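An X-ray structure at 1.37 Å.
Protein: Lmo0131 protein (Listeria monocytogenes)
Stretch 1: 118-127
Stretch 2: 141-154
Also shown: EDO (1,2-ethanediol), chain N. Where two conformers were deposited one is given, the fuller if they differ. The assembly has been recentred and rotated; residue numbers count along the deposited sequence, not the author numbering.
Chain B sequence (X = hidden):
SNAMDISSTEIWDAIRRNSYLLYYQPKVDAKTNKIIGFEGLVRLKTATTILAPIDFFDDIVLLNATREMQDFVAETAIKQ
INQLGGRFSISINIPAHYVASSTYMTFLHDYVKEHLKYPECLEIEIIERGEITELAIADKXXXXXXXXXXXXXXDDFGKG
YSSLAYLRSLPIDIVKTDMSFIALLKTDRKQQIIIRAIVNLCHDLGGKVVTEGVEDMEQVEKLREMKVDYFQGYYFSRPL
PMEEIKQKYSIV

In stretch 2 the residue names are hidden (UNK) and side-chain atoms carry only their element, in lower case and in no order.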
# COMPACT_ATOMS: atom_id res chain seq x y z
N TYR B 118 -19.01 9.64 31.94
CA TYR B 118 -19.77 8.51 31.41
C TYR B 118 -18.92 7.70 30.44
O TYR B 118 -19.16 7.73 29.24
CB TYR B 118 -21.04 8.99 30.71
CG TYR B 118 -21.77 10.00 31.54
CD1 TYR B 118 -22.33 9.62 32.76
CD2 TYR B 118 -21.86 11.32 31.15
CE1 TYR B 118 -22.97 10.54 33.57
CE2 TYR B 118 -22.52 12.26 31.95
CZ TYR B 118 -23.08 11.85 33.16
OH TYR B 118 -23.72 12.76 33.96
N PRO B 119 -17.94 6.97 30.97
CA PRO B 119 -17.01 6.24 30.11
C PRO B 119 -17.71 5.25 29.18
O PRO B 119 -17.25 5.06 28.05
CB PRO B 119 -16.11 5.51 31.11
CG PRO B 119 -16.84 5.56 32.40
CD PRO B 119 -17.59 6.83 32.39
N GLU B 120 -18.83 4.67 29.63
CA GLU B 120 -19.59 3.74 28.81
C GLU B 120 -20.22 4.40 27.55
O GLU B 120 -20.67 3.70 26.64
CB GLU B 120 -20.65 3.03 29.66
CG GLU B 120 -21.95 3.78 29.90
CD GLU B 120 -21.90 4.80 31.03
OE1 GLU B 120 -20.85 4.91 31.68
OE2 GLU B 120 -22.90 5.51 31.26
N CYS B 121 -20.24 5.73 27.51
CA CYS B 121 -20.81 6.45 26.39
C CYS B 121 -19.77 6.94 25.39
O CYS B 121 -20.09 7.66 24.47
CB CYS B 121 -21.60 7.63 26.90
SG CYS B 121 -23.00 7.11 27.87
N LEU B 122 -18.50 6.56 25.59
CA LEU B 122 -17.48 6.84 24.58
C LEU B 122 -17.19 5.58 23.81
O LEU B 122 -17.13 4.50 24.38
CB LEU B 122 -16.16 7.40 25.17
CG LEU B 122 -15.01 7.70 24.20
CD1 LEU B 122 -15.20 9.05 23.57
CD2 LEU B 122 -13.70 7.64 24.94
N GLU B 123 -17.00 5.76 22.50
CA GLU B 123 -16.59 4.71 21.58
C GLU B 123 -15.32 5.18 20.84
O GLU B 123 -15.30 6.25 20.26
CB GLU B 123 -17.73 4.43 20.60
CG GLU B 123 -17.35 3.57 19.43
CD GLU B 123 -18.56 3.32 18.50
OE1 GLU B 123 -19.65 3.06 19.04
OE2 GLU B 123 -18.44 3.40 17.26
N ILE B 124 -14.26 4.38 20.91
CA ILE B 124 -13.09 4.58 20.07
C ILE B 124 -13.32 3.82 18.79
O ILE B 124 -13.48 2.61 18.82
CB ILE B 124 -11.81 4.04 20.73
CG1 ILE B 124 -11.42 4.90 21.93
CG2 ILE B 124 -10.67 3.96 19.72
CD1 ILE B 124 -10.22 4.37 22.70
N GLU B 125 -13.37 4.55 17.69
CA GLU B 125 -13.55 3.97 16.37
C GLU B 125 -12.22 3.93 15.64
O GLU B 125 -11.63 4.96 15.34
CB GLU B 125 -14.58 4.74 15.56
CG GLU B 125 -14.57 4.31 14.12
CD GLU B 125 -15.62 4.97 13.27
OE1 GLU B 125 -16.55 5.57 13.81
OE2 GLU B 125 -15.53 4.87 12.04
N ILE B 126 -11.72 2.73 15.39
CA ILE B 126 -10.39 2.55 14.82
C ILE B 126 -10.47 2.79 13.31
O ILE B 126 -11.29 2.16 12.62
CB ILE B 126 -9.83 1.12 15.12
CG1 ILE B 126 -9.88 0.82 16.62
CG2 ILE B 126 -8.42 0.95 14.55
CD1 ILE B 126 -9.67 -0.61 16.95
N ILE B 127 -9.66 3.71 12.83
CA ILE B 127 -9.64 4.06 11.42
C ILE B 127 -8.24 3.83 10.81
O ILE B 127 -7.34 3.33 11.50
CB ILE B 127 -10.17 5.51 11.15
CG1 ILE B 127 -9.23 6.58 11.73
CG2 ILE B 127 -11.56 5.66 11.66
CD1 ILE B 127 -9.42 7.91 11.08
N UNK B 141 -3.37 -1.74 24.64
CA UNK B 141 -3.79 -0.34 24.70
C UNK B 141 -5.30 -0.20 24.84
O UNK B 141 -5.79 0.52 25.70
c UNK B 141 -1.85 0.73 23.51
n UNK B 141 -1.26 1.10 22.40
o UNK B 141 -1.26 0.64 24.57
c UNK B 141 -3.30 0.41 23.45
N UNK B 142 -6.02 -0.92 23.98
CA UNK B 142 -7.46 -0.94 23.97
C UNK B 142 -7.98 -1.54 25.26
O UNK B 142 -8.84 -0.96 25.89
c UNK B 142 -7.88 -1.88 20.28
c UNK B 142 -8.50 0.24 21.39
c UNK B 142 -7.97 -1.73 22.77
c UNK B 142 -7.66 -1.00 21.47
N UNK B 143 -7.45 -2.68 25.65
CA UNK B 143 -7.96 -3.38 26.83
C UNK B 143 -7.93 -2.48 28.06
O UNK B 143 -8.84 -2.54 28.88
c UNK B 143 -7.35 -5.84 26.10
n UNK B 143 -6.50 -9.99 24.38
c UNK B 143 -7.20 -4.69 27.13
n UNK B 143 -6.40 -8.22 25.84
c UNK B 143 -6.95 -7.19 26.75
c UNK B 143 -7.11 -9.10 25.14
n UNK B 143 -8.44 -9.08 25.18
N UNK B 144 -6.92 -1.62 28.16
CA UNK B 144 -6.79 -0.71 29.30
C UNK B 144 -7.84 0.36 29.30
O UNK B 144 -8.30 0.78 30.36
c UNK B 144 -5.45 -0.02 29.31
c UNK B 144 -1.91 -1.31 29.77
n UNK B 144 -0.58 -0.69 29.75
c UNK B 144 -4.35 -0.90 29.80
c UNK B 144 -3.01 -0.29 29.52
N UNK B 145 -8.20 0.84 28.12
CA UNK B 145 -9.23 1.85 28.06
C UNK B 145 -10.60 1.16 28.23
O UNK B 145 -11.49 1.71 28.87
c UNK B 145 -7.80 4.58 25.75
c UNK B 145 -7.85 3.51 26.78
c UNK B 145 -9.15 2.70 26.78
c UNK B 145 -10.30 3.67 26.70
N UNK B 146 -10.73 -0.05 27.70
CA UNK B 146 -11.95 -0.83 27.90
C UNK B 146 -12.19 -1.11 29.39
O UNK B 146 -13.32 -1.23 29.82
c UNK B 146 -11.99 -1.94 25.60
n UNK B 146 -14.20 -4.64 24.08
c UNK B 146 -12.30 -3.21 24.85
c UNK B 146 -11.91 -2.14 27.12
c UNK B 146 -13.77 -3.57 25.02
N UNK B 147 -11.11 -1.17 30.18
CA UNK B 147 -11.22 -1.39 31.62
C UNK B 147 -11.99 -0.26 32.31
O UNK B 147 -12.42 -0.43 33.43
o UNK B 147 -9.70 -3.78 31.49
c UNK B 147 -9.85 -1.49 32.29
c UNK B 147 -9.08 -2.79 31.92
o UNK B 147 -7.84 -2.80 32.10
N UNK B 148 -12.15 0.87 31.63
CA UNK B 148 -12.87 2.00 32.20
C UNK B 148 -14.35 1.99 31.81
O UNK B 148 -15.18 2.68 32.41
c UNK B 148 -10.06 4.65 31.41
c UNK B 148 -10.58 3.72 33.71
c UNK B 148 -12.19 3.31 31.77
c UNK B 148 -10.72 3.51 32.19
N UNK B 149 -14.70 1.21 30.80
CA UNK B 149 -16.08 1.10 30.37
C UNK B 149 -16.28 1.50 28.92
O UNK B 149 -17.34 1.26 28.36
N UNK B 150 -15.25 2.11 28.34
CA UNK B 150 -15.21 2.57 26.95
C UNK B 150 -15.41 1.44 25.94
O UNK B 150 -14.88 0.32 26.10
c UNK B 150 -13.66 3.72 25.23
c UNK B 150 -13.71 4.45 27.61
c UNK B 150 -13.85 3.27 26.69
N UNK B 151 -16.18 1.73 24.89
CA UNK B 151 -16.38 0.78 23.79
C UNK B 151 -15.39 0.99 22.62
O UNK B 151 -14.78 2.06 22.50
c UNK B 151 -20.02 -1.08 25.71
c UNK B 151 -18.80 0.65 24.36
c UNK B 151 -17.82 0.87 23.29
n UNK B 151 -20.26 -2.56 25.94
c UNK B 151 -18.94 -0.81 24.66
N UNK B 152 -15.24 -0.04 21.81
CA UNK B 152 -14.30 -0.04 20.69
C UNK B 152 -14.95 -0.55 19.39
O UNK B 152 -15.52 -1.63 19.35
c UNK B 152 -12.29 -0.33 22.16
c UNK B 152 -13.07 -0.93 21.00
c UNK B 152 -12.18 -1.09 19.77
N UNK B 153 -14.89 0.26 18.34
CA UNK B 153 -15.40 -0.16 17.06
C UNK B 153 -14.31 -0.09 16.01
O UNK B 153 -13.24 0.41 16.27
c UNK B 153 -16.59 0.70 16.64
o UNK B 153 -16.21 2.03 16.51
N UNK B 154 -14.59 -0.58 14.81
CA UNK B 154 -13.63 -0.50 13.70
C UNK B 154 -14.39 -0.12 12.46
O UNK B 154 -15.50 -0.59 12.24
c UNK B 154 -13.75 -2.99 13.14
se UNK B 154 -12.82 -4.72 12.91
c UNK B 154 -11.87 -4.26 11.22
c UNK B 154 -12.87 -1.83 13.52
C1 EDO N . -22.65 1.46 17.94
O1 EDO N . -21.58 2.29 17.45
C2 EDO N . -23.86 2.30 18.34
O2 EDO N . -24.47 2.89 17.19

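Position 141, in a helix that begins earlier in the chain, has two side-chain carbons, the second carrying one oxygen and one nitrogen: an amide, N141, satisfied elsewhere in the structure. Position 142 has four carbons forked at the second, and one fork tip lies near the CD1 of I126; this is L142, its CD1 4.0 Å from I126 CD1. At 143, three carbons, a nitrogen, then a carbon bearing two more nitrogens make a guanidinium, R143, exposed and out of reach. Position 144, four carbons in a row ending in nitrogen, is K144, also exposed. Position 145 has four carbons forked at the first, one arm two carbons long, which is I145; its CD1 meets I124 CD1 at 3.9 Å. Position 146 repeats the four carbons and terminal nitrogen, K146, out of reach of stretch 1, its NZ hydrogen-bonded elsewhere in the structure.

Position 147 carries two carbons, the second with two oxygens, and touches nothing on stretch 1: D147. Position 148 has four carbons forked at the second, L148; its carbonyl O sits 3.3 Å from P119 CB. Position 149 has no side-chain atoms and a phi of 121°, so it is G149. It is the first residue to leave helical phi/psi, in a Schellman motif, and a CB would be jammed against the preceding carbonyl and lie 3.7 Å from P119 CB.

Position 150 has one carbon carrying two more, V150. Its CG1 packs 3.9 Å from L122 CD2 and 4.2 Å from I124 CG1. Position 151 is again four carbons ending in nitrogen, K151, whose end leads away into solvent while its backbone starts the strand. Position 152, one carbon carrying two, is V152, with CG1 3.8 Å from I126 CD1. Position 153 has one carbon and one oxygen, the latter 2.7 Å from E123 OE2: S153, donating from OG. Position 154, two carbons, selenium and a carbon, unbranched, is M154 as selenomethionine.

The contact works by parallel strand pairing. K151 N donates to L122 O (3.0 Å) and S153 N to I124 O (2.8 Å), while I124 N reaches K151 O and I126 N reaches S153 O, both at 2.9 Å. Alternation then sorts the chemistry. I124, I126, V152 and M154 share one face, where L142 and I145 of the helix cover the isoleucines; E123, E125, K151 and S153 share the other, where the serine hydroxyl answers a buried carboxylate. The rule is compact: a glycine with positive phi turns the chain after the helix, a valine fills the corner, and the strand enters in register.

Stretch 2, residues 141-154: NLRKIKDLGVKVSM
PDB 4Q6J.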